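Side-chain contacts in beta-mannosidase (Trichoderma harzianum, PDB 4CVU), which probably releases terminal beta-linked mannose from the non-reducing ends of glycans and oligosaccharides, as a fungal member of glycoside hydrolase family 2: residues P182-N187 / R625-P630; V272-A277 / V303-H308; T327-S332 / K336-V341. All blocks are in the same frame, centred on the assembly; numbering follows the deposited sequence. Where two conformers were deposited one is given.

Interaction 1: residues P182-N187 / R625-P630; sequences PFEYPN and RNHHYP. With NAG (2-acetamido-2-deoxy-beta-D-glucopyranose), chain J; NAG (2-acetamido-2-deoxy-beta-D-glucopyranose), chain L.
F183 and E184 both turn their CG anti to the carbonyl carbon (chi1 -75° and -69°), where P630 and H627 respectively meet them from the other loop. The F183 ring reaches P630 with one corner: F183 CD1 sits 3.6 Å from P630 CG, and the two side chains cross obliquely. W200 stacks with the same phenylalanine. Beyond CG the glutamate chain runs extended, and this carries E184 OE2 to within 3.3 Å of H627 CE1. The carboxylate plane stands almost perpendicular to the imidazole, at 81°. OE2 meets a ring carbon and no hydrogen bond joins the pair; H627 ND1 is hydrogen-bonded to G203 O, while E184 OE1 forms a salt bridge with R80. Two sugars of glycans carried by the protein lie at the segment ends. At the P186-N187 end, P186 CB packs 3.4 Å from C8 of one N-acetylglucosamine (chain J), and N187 ND2 lies 3.7 Å from its O7, too long for a hydrogen bond. At Y629-P630, Y629 CD2 is 3.7 Å from C8 of the other (chain L). N187 ND2 hydrogen-bonds to N164 OD1 on helix 159-168, so an alanine here would probably leave N164 without that mate and open a gap beside the chain J acetamide. Across the two loops the join is van der Waals contact, perhaps with some electrostatic attraction, and the strong polar bonds of E184 and H627 run elsewhere.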
loop_
_atom_site.group_PDB
_atom_site.type_symbol
_atom_site.label_atom_id
_atom_site.label_comp_id
_atom_site.label_asym_id
_atom_site.label_seq_id
_atom_site.Cartn_x
_atom_site.Cartn_y
_atom_site.Cartn_z
ATOM N N PRO A 182 -22.772 -20.548 6.887
ATOM C CA PRO A 182 -21.367 -20.346 6.538
ATOM C C PRO A 182 -20.714 -19.114 7.170
ATOM O O PRO A 182 -21.395 -18.309 7.820
ATOM C CB PRO A 182 -21.400 -20.136 5.030
ATOM C CG PRO A 182 -22.767 -19.649 4.707
ATOM C CD PRO A 182 -23.683 -19.977 5.875
ATOM N N PHE A 183 -19.400 -18.996 6.945
ATOM C CA PHE A 183 -18.634 -17.796 7.240
ATOM C C PHE A 183 -18.601 -17.032 5.940
ATOM O O PHE A 183 -19.179 -15.940 5.826
ATOM C CB PHE A 183 -17.213 -18.146 7.744
ATOM C CG PHE A 183 -17.174 -18.648 9.171
ATOM C CD1 PHE A 183 -17.146 -17.760 10.224
ATOM C CD2 PHE A 183 -17.165 -20.001 9.453
ATOM C CE1 PHE A 183 -17.108 -18.208 11.535
ATOM C CE2 PHE A 183 -17.145 -20.460 10.766
ATOM C CZ PHE A 183 -17.111 -19.563 11.796
ATOM N N GLU A 184 -17.944 -17.623 4.943
ATOM C CA GLU A 184 -18.021 -17.113 3.597
ATOM C C GLU A 184 -18.587 -18.190 2.658
ATOM O O GLU A 184 -19.780 -18.131 2.373
ATOM C CB GLU A 184 -16.672 -16.525 3.148
ATOM C CG GLU A 184 -16.372 -15.243 3.921
ATOM C CD GLU A 184 -14.978 -14.687 3.692
ATOM O OE1 GLU A 184 -14.645 -14.306 2.543
ATOM O OE2 GLU A 184 -14.206 -14.637 4.679
ATOM N N TYR A 185 -17.773 -19.142 2.175
ATOM C CA TYR A 185 -18.311 -20.238 1.331
ATOM C C TYR A 185 -19.195 -21.212 2.111
ATOM O O TYR A 185 -18.881 -21.564 3.217
ATOM C CB TYR A 185 -17.217 -21.064 0.687
ATOM C CG TYR A 185 -16.426 -20.279 -0.315
ATOM C CD1 TYR A 185 -16.860 -20.160 -1.641
ATOM C CD2 TYR A 185 -15.263 -19.621 0.048
ATOM C CE1 TYR A 185 -16.140 -19.430 -2.579
ATOM C CE2 TYR A 185 -14.528 -18.882 -0.879
ATOM C CZ TYR A 185 -14.956 -18.789 -2.173
ATOM O OH TYR A 185 -14.203 -18.063 -3.067
ATOM N N PRO A 186 -20.313 -21.638 1.528
ATOM C CA PRO A 186 -21.164 -22.668 2.107
ATOM C C PRO A 186 -20.671 -24.060 1.797
ATOM O O PRO A 186 -19.819 -24.259 0.952
ATOM C CB PRO A 186 -22.472 -22.471 1.352
ATOM C CG PRO A 186 -22.020 -21.981 0.010
ATOM C CD PRO A 186 -20.907 -21.044 0.320
ATOM N N ASN A 187 -21.261 -25.033 2.465
ATOM C CA ASN A 187 -21.057 -26.448 2.177
ATOM C C ASN A 187 -19.755 -27.116 2.595
ATOM O O ASN A 187 -19.513 -28.221 2.164
ATOM C CB ASN A 187 -21.366 -26.781 0.702
ATOM C CG ASN A 187 -22.788 -26.473 0.319
ATOM O OD1 ASN A 187 -23.728 -26.793 1.028
ATOM N ND2 ASN A 187 -22.938 -25.779 -0.746
ATOM N N ARG A 625 -12.350 -5.984 6.565
ATOM C CA ARG A 625 -11.389 -6.979 7.046
ATOM C C ARG A 625 -11.705 -7.445 8.458
ATOM O O ARG A 625 -11.108 -8.416 8.950
ATOM C CB ARG A 625 -9.989 -6.431 6.950
ATOM C CG ARG A 625 -9.505 -6.317 5.510
ATOM C CD ARG A 625 -8.236 -5.510 5.438
ATOM N NE ARG A 625 -7.096 -6.303 5.921
ATOM C CZ ARG A 625 -6.273 -7.014 5.135
ATOM N NH1 ARG A 625 -6.446 -7.081 3.825
ATOM N NH2 ARG A 625 -5.297 -7.729 5.673
ATOM N N ASN A 626 -12.660 -6.819 9.103
ATOM C CA ASN A 626 -13.129 -7.302 10.405
ATOM C C ASN A 626 -14.174 -8.373 10.130
ATOM O O ASN A 626 -15.280 -8.043 9.636
ATOM C CB ASN A 626 -13.753 -6.184 11.211
ATOM C CG ASN A 626 -14.066 -6.607 12.636
ATOM O OD1 ASN A 626 -14.081 -7.812 12.976
ATOM N ND2 ASN A 626 -14.194 -5.635 13.493
ATOM N N HIS A 627 -13.840 -9.635 10.434
ATOM C CA HIS A 627 -14.786 -10.695 10.206
ATOM C C HIS A 627 -15.542 -11.058 11.449
ATOM O O HIS A 627 -16.205 -12.081 11.473
ATOM C CB HIS A 627 -14.131 -11.903 9.559
ATOM C CG HIS A 627 -13.716 -11.657 8.139
ATOM N ND1 HIS A 627 -13.012 -12.570 7.394
ATOM C CD2 HIS A 627 -13.936 -10.600 7.323
ATOM C CE1 HIS A 627 -12.817 -12.100 6.177
ATOM N NE2 HIS A 627 -13.356 -10.899 6.110
ATOM N N HIS A 628 -15.429 -10.221 12.461
ATOM C CA HIS A 628 -16.284 -10.310 13.655
ATOM C C HIS A 628 -17.306 -9.190 13.502
ATOM O O HIS A 628 -17.002 -8.059 13.859
ATOM C CB HIS A 628 -15.455 -10.097 14.934
ATOM C CG HIS A 628 -16.260 -10.237 16.201
ATOM N ND1 HIS A 628 -17.015 -11.358 16.479
ATOM C CD2 HIS A 628 -16.377 -9.429 17.282
ATOM C CE1 HIS A 628 -17.595 -11.219 17.668
ATOM N NE2 HIS A 628 -17.228 -10.055 18.173
ATOM N N TYR A 629 -18.515 -9.446 12.980
ATOM C CA TYR A 629 -19.105 -10.750 12.759
ATOM C C TYR A 629 -19.074 -11.141 11.287
ATOM O O TYR A 629 -19.123 -10.284 10.424
ATOM C CB TYR A 629 -20.562 -10.738 13.217
ATOM C CG TYR A 629 -20.678 -10.628 14.693
ATOM C CD1 TYR A 629 -20.438 -9.427 15.330
ATOM C CD2 TYR A 629 -20.977 -11.746 15.467
ATOM C CE1 TYR A 629 -20.515 -9.323 16.706
ATOM C CE2 TYR A 629 -21.061 -11.656 16.846
ATOM C CZ TYR A 629 -20.821 -10.442 17.460
ATOM O OH TYR A 629 -20.888 -10.338 18.814
ATOM N N PRO A 630 -19.041 -12.449 11.001
ATOM C CA PRO A 630 -18.802 -12.873 9.642
ATOM C C PRO A 630 -20.053 -12.670 8.733
ATOM O O PRO A 630 -21.188 -12.466 9.208
ATOM C CB PRO A 630 -18.409 -14.341 9.798
ATOM C CG PRO A 630 -19.023 -14.787 11.064
ATOM C CD PRO A 630 -19.283 -13.588 11.913
HETATM C C1 NAG J . -27.795 -27.320 -0.739
HETATM C C2 NAG J . -28.124 -25.856 -0.971
HETATM C C3 NAG J . -29.575 -25.488 -0.716
HETATM C C4 NAG J . -30.558 -26.471 -1.359
HETATM C C5 NAG J . -30.114 -27.916 -1.150
HETATM C C6 NAG J . -31.011 -28.885 -1.936
HETATM C C7 NAG J . -26.360 -24.235 -0.647
HETATM C C8 NAG J . -25.611 -23.428 0.370
HETATM N N2 NAG J . -27.297 -25.025 -0.127
HETATM O O3 NAG J . -29.750 -24.194 -1.258
HETATM O O4 NAG J . -31.806 -26.298 -0.723
HETATM O O5 NAG J . -28.735 -28.094 -1.494
HETATM O O6 NAG J . -30.275 -29.633 -2.891
HETATM O O7 NAG J . -26.081 -24.148 -1.859
HETATM C C1 NAG L . -24.761 -11.565 9.072
HETATM C C2 NAG L . -25.707 -11.472 10.236
HETATM C C3 NAG L . -26.898 -12.384 9.987
HETATM C C4 NAG L . -27.513 -12.009 8.637
HETATM C C5 NAG L . -26.445 -12.033 7.539
HETATM C C6 NAG L . -26.976 -11.632 6.168
HETATM C C7 NAG L . -25.135 -11.215 12.618
HETATM C C8 NAG L . -24.293 -11.704 13.776
HETATM N N2 NAG L . -24.979 -11.826 11.442
HETATM O O3 NAG L . -27.807 -12.236 11.079
HETATM O O4 NAG L . -28.566 -12.892 8.270
HETATM O O5 NAG L . -25.417 -11.130 7.890
HETATM O O6 NAG L . -27.546 -10.350 6.269
HETATM O O7 NAG L . -25.901 -10.280 12.810
#

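Interaction 2: residues V272-A277 / V303-H308. With CD (cadmium ion), chain B.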
loop_
_atom_site.group_PDB
_atom_site.type_symbol
_atom_site.label_atom_id
_atom_site.label_comp_id
_atom_site.label_asym_id
_atom_site.label_seq_id
_atom_site.Cartn_x
_atom_site.Cartn_y
_atom_site.Cartn_z
ATOM N N VAL A 272 15.994 -52.398 17.889
ATOM C CA VAL A 272 15.997 -50.956 18.133
ATOM C C VAL A 272 17.230 -50.504 18.888
ATOM O O VAL A 272 17.716 -51.213 19.767
ATOM C CB VAL A 272 14.746 -50.485 18.915
ATOM C CG1 VAL A 272 13.494 -50.709 18.081
ATOM C CG2 VAL A 272 14.625 -51.180 20.269
ATOM N N ILE A 273 17.730 -49.325 18.531
ATOM C CA ILE A 273 18.725 -48.606 19.325
ATOM C C ILE A 273 18.086 -47.305 19.806
ATOM O O ILE A 273 17.600 -46.507 18.998
ATOM C CB ILE A 273 20.008 -48.295 18.509
ATOM C CG1 ILE A 273 20.681 -49.600 18.034
ATOM C CG2 ILE A 273 20.996 -47.486 19.347
ATOM C CD1 ILE A 273 21.544 -49.439 16.800
ATOM N N ILE A 274 18.071 -47.107 21.116
ATOM C CA ILE A 274 17.541 -45.901 21.733
ATOM C C ILE A 274 18.706 -45.188 22.389
ATOM O O ILE A 274 19.337 -45.725 23.287
ATOM C CB ILE A 274 16.458 -46.213 22.784
ATOM C CG1 ILE A 274 15.348 -47.083 22.174
ATOM C CG2 ILE A 274 15.897 -44.926 23.361
ATOM C CD1 ILE A 274 14.197 -47.385 23.113
ATOM N N THR A 275 18.945 -43.955 21.949
ATOM C CA THR A 275 20.123 -43.187 22.327
ATOM C C THR A 275 19.731 -41.762 22.746
ATOM O O THR A 275 18.658 -41.264 22.382
ATOM C CB THR A 275 21.137 -43.158 21.158
ATOM O OG1 THR A 275 22.260 -42.346 21.507
ATOM C CG2 THR A 275 20.510 -42.602 19.884
ATOM N N ASP A 276 20.606 -41.107 23.501
ATOM C CA ASP A 276 20.344 -39.753 23.956
ATOM C C ASP A 276 20.274 -38.821 22.750
ATOM O O ASP A 276 21.154 -38.853 21.887
ATOM C CB ASP A 276 21.418 -39.275 24.935
ATOM C CG ASP A 276 20.926 -38.137 25.805
ATOM O OD1 ASP A 276 20.819 -36.992 25.321
ATOM O OD2 ASP A 276 20.636 -38.395 26.984
ATOM N N ALA A 277 19.228 -37.987 22.705
ATOM C CA ALA A 277 18.950 -37.170 21.532
ATOM C C ALA A 277 20.017 -36.108 21.284
ATOM O O ALA A 277 20.267 -35.752 20.122
ATOM C CB ALA A 277 17.575 -36.529 21.657
ATOM N N VAL A 303 9.013 -53.743 23.019
ATOM C CA VAL A 303 10.034 -54.094 24.003
ATOM C C VAL A 303 9.740 -53.399 25.316
ATOM O O VAL A 303 9.193 -52.295 25.328
ATOM C CB VAL A 303 11.451 -53.730 23.516
ATOM C CG1 VAL A 303 11.639 -52.246 23.354
ATOM C CG2 VAL A 303 12.504 -54.277 24.471
ATOM N N THR A 304 10.080 -54.040 26.423
ATOM C CA THR A 304 9.796 -53.474 27.745
ATOM C C THR A 304 11.106 -53.055 28.404
ATOM O O THR A 304 12.078 -53.765 28.291
ATOM C CB THR A 304 8.996 -54.485 28.585
ATOM O OG1 THR A 304 7.818 -54.801 27.855
ATOM C CG2 THR A 304 8.596 -53.936 29.963
ATOM N N ILE A 305 11.115 -51.897 29.067
ATOM C CA ILE A 305 12.319 -51.311 29.686
ATOM C C ILE A 305 12.094 -50.962 31.165
ATOM O O ILE A 305 11.020 -50.481 31.533
ATOM C CB ILE A 305 12.779 -50.058 28.927
ATOM C CG1 ILE A 305 13.016 -50.380 27.446
ATOM C CG2 ILE A 305 14.037 -49.481 29.553
ATOM C CD1 ILE A 305 13.361 -49.175 26.572
ATOM N N ASP A 306 13.105 -51.195 31.993
ATOM C CA ASP A 306 12.957 -50.997 33.421
ATOM C C ASP A 306 12.615 -49.541 33.694
ATOM O O ASP A 306 13.232 -48.636 33.134
ATOM C CB ASP A 306 14.257 -51.369 34.136
ATOM C CG ASP A 306 14.123 -51.378 35.636
ATOM O OD1 ASP A 306 13.165 -50.744 36.163
ATOM O OD2 ASP A 306 14.998 -52.033 36.278
ATOM N N ALA A 307 11.638 -49.348 34.572
ATOM C CA ALA A 307 11.188 -48.015 34.977
ATOM C C ALA A 307 12.333 -47.099 35.402
ATOM O O ALA A 307 12.239 -45.890 35.286
ATOM C CB ALA A 307 10.170 -48.128 36.099
ATOM N N HIS A 308 13.416 -47.675 35.891
ATOM C CA HIS A 308 14.537 -46.899 36.384
ATOM C C HIS A 308 15.483 -46.391 35.294
ATOM O O HIS A 308 16.334 -45.566 35.588
ATOM C CB HIS A 308 15.334 -47.716 37.419
HETATM CD CD CD B . 14.331 -51.053 38.294
HETATM O O HOH W 1 13.693 -49.160 39.654
#
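This is a buried, wholly apolar contact between two strands that face each other across the interior of a beta domain, V272 and I274 on strand 268-276 meeting V303 and I305 on strand 298-305. No hydrogen bond joins them. I274 and I305 reach toward each other tip to tip, their CD1 methyls 4.0 Å apart. Each isoleucine holds CG1 beside its own backbone N (chi1 -54° in I274) and then runs on extended, which sends CD1 straight into the middle. V272 CG2 and V303 CG1 approach more loosely, at 4.4 Å. Alternate residues pointing inward from strands whose CA atoms lie 8.9 Å apart at V272 and V303 are what the two layers of an immunoglobulin-like beta sandwich present, consistent with the family 2 domain of this enzyme. L289 of strand 283-294 touches both valines, and V254 of strand 252-261 packs on V303 and I305. Just past I305 the chain leaves the core. There D306 grips a cadmium ion with both carboxylate oxygens, OD2 at 2.3 Å from the metal, and a water binds at 2.4 Å from the cadmium. D306 OD1 also accepts H308 N at 3.1 Å, from above the carboxylate plane, closing an Asx turn.

Interaction 3: residues T327-S332 / K336-V341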
loop_
_atom_site.group_PDB
_atom_site.type_symbol
_atom_site.label_atom_id
_atom_site.label_comp_id
_atom_site.label_asym_id
_atom_site.label_seq_id
_atom_site.Cartn_x
_atom_site.Cartn_y
_atom_site.Cartn_z
ATOM N N THR A 327 16.007 -45.567 16.656
ATOM C CA THR A 327 16.125 -46.090 15.304
ATOM C C THR A 327 15.650 -47.545 15.317
ATOM O O THR A 327 16.120 -48.358 16.131
ATOM C CB THR A 327 17.577 -45.992 14.787
ATOM O OG1 THR A 327 18.015 -44.630 14.841
ATOM C CG2 THR A 327 17.694 -46.487 13.357
ATOM N N VAL A 328 14.713 -47.863 14.423
ATOM C CA VAL A 328 14.096 -49.189 14.343
ATOM C C VAL A 328 14.466 -49.830 13.021
ATOM O O VAL A 328 14.168 -49.271 11.978
ATOM C CB VAL A 328 12.556 -49.102 14.408
ATOM C CG1 VAL A 328 11.934 -50.487 14.305
ATOM C CG2 VAL A 328 12.092 -48.415 15.679
ATOM N N SER A 329 15.092 -51.006 13.061
ATOM C CA SER A 329 15.494 -51.727 11.848
ATOM C C SER A 329 14.699 -53.030 11.691
ATOM O O SER A 329 14.497 -53.770 12.660
ATOM C CB SER A 329 16.997 -52.044 11.872
ATOM O OG SER A 329 17.775 -50.877 12.097
ATOM N N VAL A 330 14.254 -53.294 10.468
ATOM C CA VAL A 330 13.548 -54.513 10.142
ATOM C C VAL A 330 14.425 -55.387 9.239
ATOM O O VAL A 330 14.833 -54.974 8.156
ATOM C CB VAL A 330 12.202 -54.225 9.451
ATOM C CG1 VAL A 330 11.454 -55.522 9.161
ATOM C CG2 VAL A 330 11.347 -53.299 10.304
ATOM N N SER A 331 14.724 -56.594 9.720
ATOM C CA SER A 331 15.504 -57.565 8.959
ATOM C C SER A 331 14.700 -58.819 8.687
ATOM O O SER A 331 13.678 -59.091 9.334
ATOM C CB SER A 331 16.787 -57.931 9.691
ATOM O OG SER A 331 17.793 -56.980 9.422
ATOM N N SER A 332 15.189 -59.577 7.712
ATOM C CA SER A 332 14.498 -60.763 7.219
ATOM C C SER A 332 15.418 -61.957 7.334
ATOM O O SER A 332 16.595 -61.858 6.992
ATOM C CB SER A 332 14.097 -60.556 5.760
ATOM O OG SER A 332 12.949 -61.312 5.461
ATOM N N LYS A 336 21.675 -60.315 5.764
ATOM C CA LYS A 336 22.719 -59.755 6.622
ATOM C C LYS A 336 22.347 -58.353 7.154
ATOM O O LYS A 336 22.649 -58.019 8.305
ATOM C CB LYS A 336 24.054 -59.695 5.854
ATOM N N THR A 337 21.683 -57.549 6.321
ATOM C CA THR A 337 21.414 -56.142 6.646
ATOM C C THR A 337 19.911 -55.815 6.596
ATOM O O THR A 337 19.155 -56.466 5.876
ATOM C CB THR A 337 22.167 -55.195 5.687
ATOM O OG1 THR A 337 21.359 -54.917 4.539
ATOM C CG2 THR A 337 23.499 -55.802 5.241
ATOM N N PRO A 338 19.477 -54.797 7.359
ATOM C CA PRO A 338 18.067 -54.403 7.353
ATOM C C PRO A 338 17.587 -53.930 6.003
ATOM O O PRO A 338 18.350 -53.355 5.255
ATOM C CB PRO A 338 18.031 -53.252 8.349
ATOM C CG PRO A 338 19.136 -53.557 9.289
ATOM C CD PRO A 338 20.225 -54.086 8.405
ATOM N N ILE A 339 16.333 -54.209 5.698
ATOM C CA ILE A 339 15.704 -53.710 4.479
ATOM C C ILE A 339 14.720 -52.554 4.745
ATOM O O ILE A 339 14.237 -51.954 3.801
ATOM C CB ILE A 339 14.970 -54.834 3.709
ATOM C CG1 ILE A 339 13.901 -55.498 4.588
ATOM C CG2 ILE A 339 15.966 -55.876 3.191
ATOM C CD1 ILE A 339 12.930 -56.329 3.787
ATOM N N LEU A 340 14.412 -52.282 6.019
ATOM C CA LEU A 340 13.578 -51.125 6.417
ATOM C C LEU A 340 14.124 -50.514 7.708
ATOM O O LEU A 340 14.263 -51.191 8.711
ATOM C CB LEU A 340 12.114 -51.547 6.600
ATOM C CG LEU A 340 11.091 -50.518 7.060
ATOM C CD1 LEU A 340 10.951 -49.401 6.027
ATOM C CD2 LEU A 340 9.747 -51.184 7.298
ATOM N N VAL A 341 14.445 -49.229 7.669
ATOM C CA VAL A 341 14.982 -48.508 8.821
ATOM C C VAL A 341 14.156 -47.238 9.023
ATOM O O VAL A 341 13.821 -46.562 8.061
ATOM C CB VAL A 341 16.466 -48.164 8.599
ATOM C CG1 VAL A 341 17.058 -47.451 9.806
ATOM C CG2 VAL A 341 17.257 -49.424 8.307
#
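T337 brings the returning chain alongside S331, with T337 C 3.7 Å from S331 OG. P338 follows, and its ring lies against two serines of the partner strand: CG is 3.7 Å from S329 CB, while P338 CA comes within 3.3 Å of S331 OG. The proline nitrogen has no hydrogen to offer that hydroxyl, so S331 and P338 meet without a hydrogen bond. At I339 backbone pairing begins. I339 N donates to V330 O at 3.0 Å, nearly along the C=O axis, and the first torsion (chi1 58°) places CG1 between the backbone N and the carbonyl carbon, where it rests near the same V330 oxygen. L340 N also points at V330 O, but the bond is weak. Two residues, I339 and L340, thus stand opposite the single V330, which is a classic beta bulge. The return bond is firm: V330 N to L340 O measures 2.7 Å with an N-H...O angle of 162°. In this hydrogen-bonded antiparallel pair V330 and L340 lie side by side and point the same way, CB to CB 3.9 Å. V341 then forms a non-hydrogen-bonded pair with S329, both side chains on the face opposite V330 and L340. V341 CA makes a CA-H...O contact with V328 O at 3.3 Å, and its CG1 methyl meets T327 CG2 at 3.7 Å. The whole is a beta hairpin, 324-332 turning back into 340-346, which is the outermost strand of its sheet within this chain. On the inner flank strand 324-332 pairs with strand 268-276, and V328 and L340 both pack on L258 of strand 252-261, with L340 also reaching F260.

Interactions 2 and 3 share a family 2 beta domain; strand 268-276 of the one is the sheet neighbour of strand 324-332 of the other, where I273 O lies 3.0 Å from T327 N, a probable hydrogen bond, and V272 packs on V328. Interaction 2 is core, methyl groups meeting across the domain interior, whereas interaction 3 is partly buried at the sheet's border and relies mainly on backbone bonds, with apolar contacts on both faces. Interaction 1 stands apart, its centre about 50 and 51 Å from those of interactions 2 and 3. It joins a loop of the galactose-binding-like domain to one between helices 620-625 and 638-655, with aromatic, proline, carboxylate and imidazole groups near glycan sugars.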